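Local coordinates for protein GDP-perosamine synthase (Caulobacter crescentus, PDB 3BN1) that catalyses the pyridoxal phosphate-dependent transfer of an amino group from L-glutamate to GDP-4-keto-6-deoxy-D-mannose, yielding GDP-perosamine for O-antigen synthesis, at residues Y136-D141 against G283-W288. Residues are numbered along the deposited sequence; the frame is centred on the assembly and turned at random.
Sequences YGQICD and GRHVFW
Gly137 and Val286 lie at the middle of a buried loop-to-loop contact, in which the segment leading from strand 127-130 to helix 142-151 meets the one that precedes strand 290-294. A backbone hydrogen bond marks the pairing: Val286 N donates to Gly137 O over 2.9 Å. A second, weak bond from Trp288 N to Tyr136 O is unusually short at 2.5 Å, and its strength is doubtful. One water extends the pairing by accepting from Ile139 N and donating to Arg284 O.

The close approach depends on Gly137 having no side chain: a CB there would collide with the backbone N of Phe287, and the residue's positive phi (108°) also suits glycine. Beside it, the His285 imidazole is covered on both faces. Gln138 CB makes a CH-pi contact, 3.6 Å from the centroid of the His285 ring and offset toward the rim, while Phe287 CE2 lies over the centre of the opposite face. CG of His285, anti to its backbone N (chi1 -176°), is carried toward Gln138 CB. His285 ND1 accepts from Phe287 N at 3.0 Å, close to the ring plane; this bond, with the packing on both faces, restrains the ring's rotation and is consistent with ND1 carrying no proton. The Gln138 amide plane is tilted 47° from the imidazole, CD lying 3.3 Å from His285 CD2, and its polar ends are satisfied by Ala280 N and His278 O.

At the other end, Tyr136 CD1 meets Trp288 CE3 at 3.9 Å, the indole atom coming to the phenol's edge. Trp288 NE1 bonds to Asn187 O, and its side chain touches the bound 2-oxoglutarate. The two loops thus join the large mixed sheet to the smaller antiparallel sheet beside the 2-oxoglutarate-binding pocket of this DegT/DnrJ/EryC1-family, aspartate aminotransferase-like fold.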
ATOM      1  N   TYR A 136      -1.448 -22.182   6.771  1.00  9.42           N
ATOM      2  CA  TYR A 136      -0.348 -22.753   7.551  1.00 17.70           C
ATOM      3  C   TYR A 136       0.857 -23.279   6.755  1.00  9.45           C
ATOM      4  O   TYR A 136       1.878 -23.723   7.313  1.00 17.83           O
ATOM      5  CB  TYR A 136      -0.928 -23.738   8.569  1.00  3.99           C
ATOM      6  CG  TYR A 136      -1.995 -22.994   9.341  1.00  6.19           C
ATOM      7  CD1 TYR A 136      -1.781 -21.643   9.650  1.00  6.62           C
ATOM      8  CD2 TYR A 136      -3.241 -23.530   9.540  1.00 10.05           C
ATOM      9  CE1 TYR A 136      -2.734 -20.869  10.214  1.00  9.05           C
ATOM     10  CE2 TYR A 136      -4.219 -22.781  10.183  1.00 13.17           C
ATOM     11  CZ  TYR A 136      -3.947 -21.462  10.513  1.00 16.84           C
ATOM     12  OH  TYR A 136      -4.880 -20.679  11.136  1.00 17.12           O
ATOM     13  N   GLY A 137       0.770 -23.139   5.441  1.00 14.24           N
ATOM     14  CA  GLY A 137       1.899 -23.585   4.624  1.00  8.29           C
ATOM     15  C   GLY A 137       1.598 -24.843   3.845  1.00 12.53           C
ATOM     16  O   GLY A 137       2.495 -25.452   3.239  1.00 11.18           O
ATOM     17  N   GLN A 138       0.335 -25.249   3.863  1.00 13.27           N
ATOM     18  CA  GLN A 138      -0.057 -26.466   3.172  1.00  2.63           C
ATOM     19  C   GLN A 138      -0.952 -26.100   1.991  1.00 11.34           C
ATOM     20  O   GLN A 138      -2.026 -25.503   2.213  1.00  9.62           O
ATOM     21  CB  GLN A 138      -0.889 -27.351   4.129  1.00  8.23           C
ATOM     22  CG  GLN A 138      -1.338 -28.665   3.532  1.00  5.26           C
ATOM     23  CD  GLN A 138      -1.533 -29.798   4.532  1.00 21.84           C
ATOM     24  OE1 GLN A 138      -1.101 -30.937   4.239  1.00 12.47           O
ATOM     25  NE2 GLN A 138      -2.076 -29.506   5.729  1.00 10.06           N
ATOM     26  N   ILE A 139      -0.575 -26.556   0.787  1.00 11.01           N
ATOM     27  CA  ILE A 139      -1.415 -26.333  -0.448  1.00  3.51           C
ATOM     28  C   ILE A 139      -2.751 -27.094  -0.429  1.00  9.65           C
ATOM     29  O   ILE A 139      -2.801 -28.266  -0.038  1.00 10.14           O
ATOM     30  CB  ILE A 139      -0.576 -26.613  -1.728  1.00 13.76           C
ATOM     31  CG1 ILE A 139       0.602 -25.601  -1.810  1.00  8.22           C
ATOM     32  CG2 ILE A 139      -1.445 -26.573  -2.985  1.00  7.98           C
ATOM     33  CD1 ILE A 139       1.675 -25.834  -2.858  1.00 13.92           C
ATOM     34  N   CYS A 140      -3.854 -26.444  -0.821  1.00 17.13           N
ATOM     35  CA  CYS A 140      -5.139 -27.136  -0.870  1.00 15.99           C
ATOM     36  C   CYS A 140      -5.067 -28.237  -1.922  1.00 16.40           C
ATOM     37  O   CYS A 140      -4.102 -28.313  -2.694  1.00  9.56           O
ATOM     38  CB  CYS A 140      -6.201 -26.178  -1.400  1.00  7.13           C
ATOM     39  SG  CYS A 140      -6.422 -24.710  -0.338  1.00 10.96           S
ATOM     40  N   ASP A 141      -6.089 -29.094  -1.932  1.00  7.39           N
ATOM     41  CA  ASP A 141      -6.140 -30.171  -2.914  1.00 14.56           C
ATOM     42  C   ASP A 141      -6.515 -29.622  -4.282  1.00  9.37           C
ATOM     43  O   ASP A 141      -7.682 -29.642  -4.706  1.00 11.16           O
ATOM     44  CB  ASP A 141      -7.115 -31.264  -2.476  1.00 12.09           C
ATOM     45  CG  ASP A 141      -6.824 -32.612  -3.177  1.00 22.96           C
ATOM     46  OD1 ASP A 141      -5.839 -32.757  -3.934  1.00 14.00           O
ATOM     47  OD2 ASP A 141      -7.565 -33.574  -2.933  1.00 18.20           O
ATOM     48  N   GLY A 283       2.623 -32.970  -1.483  1.00 18.59           N
ATOM     49  CA  GLY A 283       3.863 -32.226  -1.733  1.00 14.36           C
ATOM     50  C   GLY A 283       4.317 -31.723  -0.370  1.00 17.74           C
ATOM     51  O   GLY A 283       3.850 -32.192   0.679  1.00 18.74           O
ATOM     52  N   ARG A 284       5.169 -30.711  -0.391  1.00 12.98           N
ATOM     53  CA  ARG A 284       5.748 -30.162   0.840  1.00 10.51           C
ATOM     54  C   ARG A 284       4.840 -29.174   1.520  1.00 10.78           C
ATOM     55  O   ARG A 284       4.338 -28.220   0.888  1.00 10.22           O
ATOM     56  CB  ARG A 284       6.996 -29.369   0.487  1.00  8.65           C
ATOM     57  CG  ARG A 284       7.756 -28.879   1.698  1.00 12.75           C
ATOM     58  CD  ARG A 284       9.057 -28.186   1.314  1.00  8.77           C
ATOM     59  NE  ARG A 284       9.993 -28.148   2.460  1.00 21.16           N
ATOM     60  CZ  ARG A 284      11.253 -27.720   2.355  1.00 99.89           C
ATOM     61  NH1 ARG A 284      11.670 -27.233   1.189  1.00 24.58           N
ATOM     62  NH2 ARG A 284      12.095 -27.767   3.386  1.00 21.74           N
ATOM     63  N   HIS A 285       4.704 -29.382   2.819  1.00 14.49           N
ATOM     64  CA  HIS A 285       3.956 -28.507   3.697  1.00 11.92           C
ATOM     65  C   HIS A 285       5.063 -27.707   4.382  1.00 18.62           C
ATOM     66  O   HIS A 285       5.954 -28.252   5.060  1.00 14.35           O
ATOM     67  CB  HIS A 285       3.259 -29.386   4.684  1.00 19.06           C
ATOM     68  CG  HIS A 285       2.368 -28.662   5.624  1.00 10.13           C
ATOM     69  ND1 HIS A 285       2.668 -27.408   6.113  1.00 11.30           N
ATOM     70  CD2 HIS A 285       1.234 -29.069   6.253  1.00  2.29           C
ATOM     71  CE1 HIS A 285       1.748 -27.057   6.990  1.00  8.83           C
ATOM     72  NE2 HIS A 285       0.857 -28.032   7.082  1.00 13.70           N
ATOM     73  N   VAL A 286       5.083 -26.408   4.126  1.00 10.26           N
ATOM     74  CA  VAL A 286       6.137 -25.560   4.650  1.00  2.36           C
ATOM     75  C   VAL A 286       5.974 -25.093   6.108  1.00 11.26           C
ATOM     76  O   VAL A 286       6.917 -24.562   6.706  1.00 19.84           O
ATOM     77  CB  VAL A 286       6.559 -24.452   3.683  1.00 10.15           C
ATOM     78  CG1 VAL A 286       7.179 -25.049   2.371  1.00  8.10           C
ATOM     79  CG2 VAL A 286       5.428 -23.478   3.492  1.00  6.65           C
ATOM     80  N   PHE A 287       4.827 -25.380   6.708  1.00 16.54           N
ATOM     81  CA  PHE A 287       4.671 -25.056   8.120  1.00 15.81           C
ATOM     82  C   PHE A 287       4.894 -23.604   8.574  1.00 15.30           C
ATOM     83  O   PHE A 287       5.699 -23.296   9.485  1.00  9.50           O
ATOM     84  CB  PHE A 287       5.442 -26.089   8.955  1.00 17.19           C
ATOM     85  CG  PHE A 287       4.698 -27.387   9.141  1.00 12.06           C
ATOM     86  CD1 PHE A 287       3.668 -27.494  10.089  1.00 18.66           C
ATOM     87  CD2 PHE A 287       4.944 -28.473   8.318  1.00 16.58           C
ATOM     88  CE1 PHE A 287       2.903 -28.696  10.253  1.00 25.58           C
ATOM     89  CE2 PHE A 287       4.233 -29.677   8.494  1.00 13.63           C
ATOM     90  CZ  PHE A 287       3.193 -29.785   9.443  1.00 11.20           C
ATOM     91  N   TRP A 288       4.114 -22.702   7.973  1.00  9.09           N
ATOM     92  CA  TRP A 288       4.167 -21.323   8.415  1.00 13.69           C
ATOM     93  C   TRP A 288       3.893 -21.326   9.943  1.00  8.02           C
ATOM     94  O   TRP A 288       4.518 -20.603  10.744  1.00 13.65           O
ATOM     95  CB  TRP A 288       3.099 -20.499   7.682  1.00  6.53           C
ATOM     96  CG  TRP A 288       3.090 -19.072   8.276  1.00  8.65           C
ATOM     97  CD1 TRP A 288       4.173 -18.261   8.532  1.00 13.24           C
ATOM     98  CD2 TRP A 288       1.931 -18.333   8.669  1.00  9.16           C
ATOM     99  NE1 TRP A 288       3.739 -17.063   9.114  1.00 10.28           N
ATOM    100  CE2 TRP A 288       2.364 -17.084   9.169  1.00  5.56           C
ATOM    101  CE3 TRP A 288       0.573 -18.656   8.758  1.00 11.42           C
ATOM    102  CZ2 TRP A 288       1.477 -16.152   9.718  1.00 11.68           C
ATOM    103  CZ3 TRP A 288      -0.319 -17.669   9.223  1.00 21.80           C
ATOM    104  CH2 TRP A 288       0.135 -16.429   9.647  1.00 10.42           C
TER
HETATM  105  O   HOH W   1       1.406 -28.710   0.940  1.00 11.44           O